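Local coordinates for beta2-microglobulin (Anolis carolinensis, PDB 7CPO), which pairs as the light chain with the MHC class I heavy chain, in a complex that probably presents peptides to T cells, at residues K3-Q8 with C80-I85; T22-A27 with E63-A68. One frame throughout, in Å; residues are numbered along the deposited sequence.

Interaction 1 of 2, residues K3-Q8 with C80-I85; sequences KAPSVQ and CKVEHI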
loop_
_atom_site.group_PDB
_atom_site.type_symbol
_atom_site.label_atom_id
_atom_site.label_comp_id
_atom_site.label_asym_id
_atom_site.label_seq_id
_atom_site.Cartn_x
_atom_site.Cartn_y
_atom_site.Cartn_z
ATOM N N LYS B 3 2.168 -13.348 9.801
ATOM C CA LYS B 3 1.127 -12.400 10.161
ATOM C C LYS B 3 -0.089 -12.631 9.281
ATOM O O LYS B 3 0.035 -12.831 8.071
ATOM C CB LYS B 3 1.627 -10.956 10.037
ATOM C CG LYS B 3 2.721 -10.618 11.039
ATOM C CD LYS B 3 3.600 -9.469 10.572
ATOM C CE LYS B 3 4.850 -9.320 11.426
ATOM N NZ LYS B 3 5.312 -7.903 11.471
ATOM N N ALA B 4 -1.248 -12.617 9.895
ATOM C CA ALA B 4 -2.471 -12.923 9.186
ATOM C C ALA B 4 -3.003 -11.675 8.490
ATOM O O ALA B 4 -2.755 -10.555 8.936
ATOM C CB ALA B 4 -3.523 -13.469 10.146
ATOM N N PRO B 5 -3.721 -11.843 7.387
ATOM C CA PRO B 5 -4.268 -10.677 6.687
ATOM C C PRO B 5 -5.409 -10.008 7.444
ATOM O O PRO B 5 -6.283 -10.672 8.002
ATOM C CB PRO B 5 -4.753 -11.265 5.354
ATOM C CG PRO B 5 -4.845 -12.726 5.571
ATOM C CD PRO B 5 -3.762 -13.051 6.548
ATOM N N SER B 6 -5.382 -8.673 7.461
ATOM C CA SER B 6 -6.560 -7.860 7.738
ATOM C C SER B 6 -7.233 -7.546 6.408
ATOM O O SER B 6 -6.582 -7.042 5.482
ATOM C CB SER B 6 -6.183 -6.558 8.442
ATOM O OG SER B 6 -5.647 -6.824 9.724
ATOM N N VAL B 7 -8.526 -7.844 6.309
ATOM C CA VAL B 7 -9.228 -7.876 5.034
ATOM C C VAL B 7 -10.461 -6.983 5.116
ATOM O O VAL B 7 -11.041 -6.795 6.187
ATOM C CB VAL B 7 -9.592 -9.333 4.662
ATOM C CG1 VAL B 7 -10.405 -9.422 3.344
ATOM C CG2 VAL B 7 -8.329 -10.157 4.569
ATOM N N GLN B 8 -10.845 -6.410 3.976
ATOM C CA GLN B 8 -11.992 -5.519 3.899
ATOM C C GLN B 8 -12.582 -5.604 2.498
ATOM O O GLN B 8 -11.846 -5.638 1.511
ATOM C CB GLN B 8 -11.582 -4.087 4.239
ATOM C CG GLN B 8 -12.663 -3.052 4.143
ATOM C CD GLN B 8 -12.435 -1.912 5.119
ATOM O OE1 GLN B 8 -12.602 -2.079 6.327
ATOM N NE2 GLN B 8 -12.042 -0.747 4.600
ATOM N N CYS B 80 -15.631 -12.415 -0.583
ATOM C CA CYS B 80 -14.223 -12.509 -0.912
ATOM C C CYS B 80 -13.626 -13.674 -0.137
ATOM O O CYS B 80 -13.796 -13.767 1.078
ATOM C CB CYS B 80 -13.497 -11.191 -0.584
ATOM S SG CYS B 80 -11.698 -11.326 -0.655
ATOM N N LYS B 81 -12.938 -14.561 -0.839
ATOM C CA LYS B 81 -12.302 -15.719 -0.232
ATOM C C LYS B 81 -10.798 -15.480 -0.183
ATOM O O LYS B 81 -10.150 -15.354 -1.230
ATOM C CB LYS B 81 -12.635 -16.981 -1.024
ATOM C CG LYS B 81 -12.079 -18.276 -0.458
ATOM C CD LYS B 81 -12.344 -19.412 -1.444
ATOM C CE LYS B 81 -11.387 -20.579 -1.253
ATOM N NZ LYS B 81 -11.656 -21.678 -2.238
ATOM N N VAL B 82 -10.248 -15.426 1.029
ATOM C CA VAL B 82 -8.827 -15.182 1.265
ATOM C C VAL B 82 -8.192 -16.463 1.794
ATOM O O VAL B 82 -8.646 -17.015 2.803
ATOM C CB VAL B 82 -8.616 -14.030 2.264
ATOM C CG1 VAL B 82 -7.124 -13.857 2.578
ATOM C CG2 VAL B 82 -9.240 -12.739 1.742
ATOM N N GLU B 83 -7.136 -16.921 1.126
ATOM C CA GLU B 83 -6.332 -18.047 1.586
ATOM C C GLU B 83 -4.910 -17.578 1.872
ATOM O O GLU B 83 -4.323 -16.844 1.066
ATOM C CB GLU B 83 -6.311 -19.163 0.547
ATOM C CG GLU B 83 -7.669 -19.513 0.020
ATOM C CD GLU B 83 -7.579 -20.280 -1.269
ATOM O OE1 GLU B 83 -7.957 -19.737 -2.331
ATOM O OE2 GLU B 83 -7.097 -21.423 -1.221
ATOM N N HIS B 84 -4.355 -18.010 3.005
ATOM C CA HIS B 84 -3.029 -17.568 3.426
ATOM C C HIS B 84 -2.450 -18.568 4.415
ATOM O O HIS B 84 -3.184 -19.252 5.129
ATOM C CB HIS B 84 -3.074 -16.170 4.057
ATOM C CG HIS B 84 -1.724 -15.599 4.361
ATOM N ND1 HIS B 84 -1.288 -15.364 5.647
ATOM C CD2 HIS B 84 -0.712 -15.219 3.547
ATOM C CE1 HIS B 84 -0.067 -14.860 5.612
ATOM N NE2 HIS B 84 0.303 -14.758 4.349
ATOM N N ILE B 85 -1.114 -18.600 4.476
ATOM C CA ILE B 85 -0.387 -19.562 5.309
ATOM C C ILE B 85 -0.814 -19.497 6.771
ATOM O O ILE B 85 -0.725 -20.498 7.490
ATOM C CB ILE B 85 1.128 -19.324 5.167
ATOM C CG1 ILE B 85 1.924 -20.420 5.869
ATOM C CG2 ILE B 85 1.495 -17.971 5.715
ATOM C CD1 ILE B 85 2.365 -21.504 4.945
#
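Between 3-8 and 80-85 the backbones stay well apart, with the CA atoms of Val-7 and Val-82 at 8.2 Å and those of Ala-4 and His-84 at 7.4 Å, and no hydrogen bond crosses, so side chains make most of the contact. Val-7 and Val-82 meet tip to tip. In both, CG1 lies anti to the backbone N (chi1 177° and 176°), which leaves CG2 beside that N; CG2 of Val-82 then sits 3.9 Å from CG1 of Val-7 and equally near its other methyl. The second methyl of Val-82, CG1, is 3.9 Å from CG of Pro-5, whose ring slides past the valine in the opposite direction. Pro-5 also crosses the His-84 side chain obliquely, CD lying 3.5 Å from ND1. Further along, CE1 of His-84 approaches the carbonyl O of Lys-3 to 3.2 Å, a close carbon-to-oxygen contact. Both imidazole nitrogens are engaged elsewhere: ND1 bonds to Thr-86 OG1 and NE2 to the carbonyl of Pro-32, which fixes the rotation of the ring, while Phe-30 meets it edge-to-face. This is face-to-face packing in an immunoglobulin C1-set sandwich: strand 6-11 belongs to one sheet and strand 78-83 to the other, with Tyr-93 of strand 91-94 touching both valines.

Interaction 2 of 2, residues T22-A27 with E63-A68; sequences TFHCYA and ERLVYA
Six backbone hydrogen bonds join 22-27 to 63-68, two at each of the hydrogen-bonded pairs Phe-23/Ala-68, Cys-25/Val-66 and Ala-27/Arg-64, and the strand axes run antiparallel at 162°, 4.6 Å apart at closest approach. Cys-25 N to Val-66 O is the shortest of the six at 2.7 Å, with an N-H...O angle of 171°. CA-H...O contacts supplement them, including Tyr-67 CA to Phe-23 O at 3.1 Å. Apolar packing gathers around Leu-65, on the face shared with His-24, Tyr-26 and Tyr-67. Its CD1 reaches 4.0 Å from CB of Tyr-26 and lies near the plane of the His-24 ring, at its edge. Tyr-67 takes the crowded rotamer, CG between N and the carbonyl carbon (chi1 61°), so that it runs alongside His-24, CB lying 3.7 Å from His-24 CD2; Thr-22 CG2 touches Tyr-67 CD1 at 3.9 Å. Among the polar side chains, Tyr-26 extends beside Glu-63, its OH 3.6 Å from Glu-63 CB, but that hydroxyl bonds to Glu-28 and the carboxylate forms a salt bridge with Lys-57. His-24 NE2 bonds to the backbone N of Ser-239 of the MHC class I antigen chain. With that N-H as donor, NE2 would act as acceptor, consistent with a ring not protonated there; the face bearing His-24, Tyr-26 and Tyr-67 thus packs against the heavy chain.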
loop_
_atom_site.group_PDB
_atom_site.type_symbol
_atom_site.label_atom_id
_atom_site.label_comp_id
_atom_site.label_asym_id
_atom_site.label_seq_id
_atom_site.Cartn_x
_atom_site.Cartn_y
_atom_site.Cartn_z
ATOM N N THR B 22 -17.955 -1.049 -8.671
ATOM C CA THR B 22 -16.749 -1.858 -8.590
ATOM C C THR B 22 -16.695 -2.501 -7.221
ATOM O O THR B 22 -16.827 -1.817 -6.202
ATOM C CB THR B 22 -15.492 -1.030 -8.834
ATOM O OG1 THR B 22 -15.620 -0.350 -10.079
ATOM C CG2 THR B 22 -14.255 -1.924 -8.859
ATOM N N PHE B 23 -16.518 -3.811 -7.210
ATOM C CA PHE B 23 -16.397 -4.584 -5.989
ATOM C C PHE B 23 -14.918 -4.779 -5.698
ATOM O O PHE B 23 -14.171 -5.203 -6.581
ATOM C CB PHE B 23 -17.094 -5.935 -6.163
ATOM C CG PHE B 23 -17.012 -6.831 -4.962
ATOM C CD1 PHE B 23 -17.448 -6.390 -3.718
ATOM C CD2 PHE B 23 -16.528 -8.122 -5.085
ATOM C CE1 PHE B 23 -17.384 -7.223 -2.615
ATOM C CE2 PHE B 23 -16.459 -8.962 -3.986
ATOM C CZ PHE B 23 -16.891 -8.511 -2.750
ATOM N N HIS B 24 -14.499 -4.480 -4.469
ATOM C CA HIS B 24 -13.102 -4.584 -4.064
ATOM C C HIS B 24 -12.944 -5.546 -2.903
ATOM O O HIS B 24 -13.788 -5.598 -2.007
ATOM C CB HIS B 24 -12.517 -3.239 -3.616
ATOM C CG HIS B 24 -12.724 -2.116 -4.583
ATOM N ND1 HIS B 24 -13.936 -1.467 -4.724
ATOM C CD2 HIS B 24 -11.859 -1.488 -5.421
ATOM C CE1 HIS B 24 -13.812 -0.502 -5.622
ATOM N NE2 HIS B 24 -12.563 -0.493 -6.061
ATOM N N CYS B 25 -11.830 -6.271 -2.899
ATOM C CA CYS B 25 -11.364 -6.988 -1.722
ATOM C C CYS B 25 -9.908 -6.606 -1.465
ATOM O O CYS B 25 -9.064 -6.689 -2.365
ATOM C CB CYS B 25 -11.524 -8.500 -1.892
ATOM S SG CYS B 25 -10.937 -9.438 -0.446
ATOM N N TYR B 26 -9.615 -6.182 -0.239
ATOM C CA TYR B 26 -8.329 -5.588 0.101
ATOM C C TYR B 26 -7.756 -6.269 1.333
ATOM O O TYR B 26 -8.439 -6.400 2.353
ATOM C CB TYR B 26 -8.476 -4.087 0.334
ATOM C CG TYR B 26 -7.197 -3.402 0.719
ATOM C CD1 TYR B 26 -6.140 -3.296 -0.177
ATOM C CD2 TYR B 26 -7.039 -2.856 1.986
ATOM C CE1 TYR B 26 -4.962 -2.660 0.184
ATOM C CE2 TYR B 26 -5.871 -2.230 2.351
ATOM C CZ TYR B 26 -4.833 -2.136 1.448
ATOM O OH TYR B 26 -3.664 -1.510 1.813
ATOM N N ALA B 27 -6.514 -6.716 1.227
ATOM C CA ALA B 27 -5.817 -7.407 2.294
ATOM C C ALA B 27 -4.540 -6.654 2.606
ATOM O O ALA B 27 -3.863 -6.162 1.702
ATOM C CB ALA B 27 -5.479 -8.846 1.912
ATOM N N GLU B 63 0.494 -5.659 1.036
ATOM C CA GLU B 63 -0.842 -5.196 0.673
ATOM C C GLU B 63 -1.180 -5.689 -0.728
ATOM O O GLU B 63 -0.304 -5.803 -1.590
ATOM C CB GLU B 63 -0.978 -3.662 0.680
ATOM C CG GLU B 63 -0.145 -2.939 1.704
ATOM C CD GLU B 63 -0.057 -1.442 1.431
ATOM O OE1 GLU B 63 0.123 -1.054 0.249
ATOM O OE2 GLU B 63 -0.179 -0.657 2.402
ATOM N N ARG B 64 -2.471 -5.945 -0.956
ATOM C CA ARG B 64 -2.948 -6.454 -2.237
ATOM C C ARG B 64 -4.413 -6.084 -2.410
ATOM O O ARG B 64 -5.231 -6.332 -1.516
ATOM C CB ARG B 64 -2.773 -7.973 -2.326
ATOM C CG ARG B 64 -3.337 -8.598 -3.604
ATOM C CD ARG B 64 -2.377 -8.428 -4.769
ATOM N NE ARG B 64 -1.238 -9.332 -4.653
ATOM C CZ ARG B 64 -0.219 -9.359 -5.503
ATOM N NH1 ARG B 64 -0.195 -8.528 -6.536
ATOM N NH2 ARG B 64 0.769 -10.225 -5.324
ATOM N N LEU B 65 -4.740 -5.514 -3.564
ATOM C CA LEU B 65 -6.097 -5.120 -3.903
ATOM C C LEU B 65 -6.582 -5.953 -5.081
ATOM O O LEU B 65 -5.833 -6.193 -6.033
ATOM C CB LEU B 65 -6.170 -3.631 -4.241
ATOM C CG LEU B 65 -7.553 -3.147 -4.677
ATOM C CD1 LEU B 65 -8.564 -3.144 -3.509
ATOM C CD2 LEU B 65 -7.419 -1.780 -5.301
ATOM N N VAL B 66 -7.833 -6.406 -5.000
ATOM C CA VAL B 66 -8.453 -7.273 -5.994
ATOM C C VAL B 66 -9.840 -6.725 -6.266
ATOM O O VAL B 66 -10.589 -6.438 -5.325
ATOM C CB VAL B 66 -8.534 -8.732 -5.508
ATOM C CG1 VAL B 66 -9.117 -9.619 -6.591
ATOM C CG2 VAL B 66 -7.140 -9.240 -5.095
ATOM N N TYR B 67 -10.185 -6.555 -7.536
ATOM C CA TYR B 67 -11.451 -5.898 -7.820
ATOM C C TYR B 67 -11.979 -6.317 -9.186
ATOM O O TYR B 67 -11.268 -6.907 -10.005
ATOM C CB TYR B 67 -11.319 -4.371 -7.720
ATOM C CG TYR B 67 -10.326 -3.773 -8.686
ATOM C CD1 TYR B 67 -10.733 -3.285 -9.921
ATOM C CD2 TYR B 67 -8.981 -3.691 -8.365
ATOM C CE1 TYR B 67 -9.821 -2.743 -10.820
ATOM C CE2 TYR B 67 -8.057 -3.142 -9.257
ATOM C CZ TYR B 67 -8.484 -2.670 -10.480
ATOM O OH TYR B 67 -7.569 -2.130 -11.360
ATOM N N ALA B 68 -13.258 -6.005 -9.411
ATOM C CA ALA B 68 -13.964 -6.370 -10.630
ATOM C C ALA B 68 -15.188 -5.486 -10.770
ATOM O O ALA B 68 -15.821 -5.133 -9.774
ATOM C CB ALA B 68 -14.384 -7.841 -10.634
#

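Both interactions lie in one immunoglobulin sandwich but work in different directions. Interaction 2 is buried near the centre of the chain and joins neighbouring strands within a sheet, so backbone hydrogen bonds dominate and 513 Å² is covered. Interaction 1, partly buried and farther out, spans the two sheets, covers 216 Å² and depends on apolar side chains and a histidine. They meet through the Cys-25 to Cys-80 disulfide, SG to SG 2.0 Å, beside which Val-7 CG1 packs. Strands 6-11 and 21-30 are also neighbours, with Gln-8 O accepting a probable hydrogen bond from Tyr-26 N. Along the sequence, interaction 2 is nested within the loop of chain that interaction 1 closes.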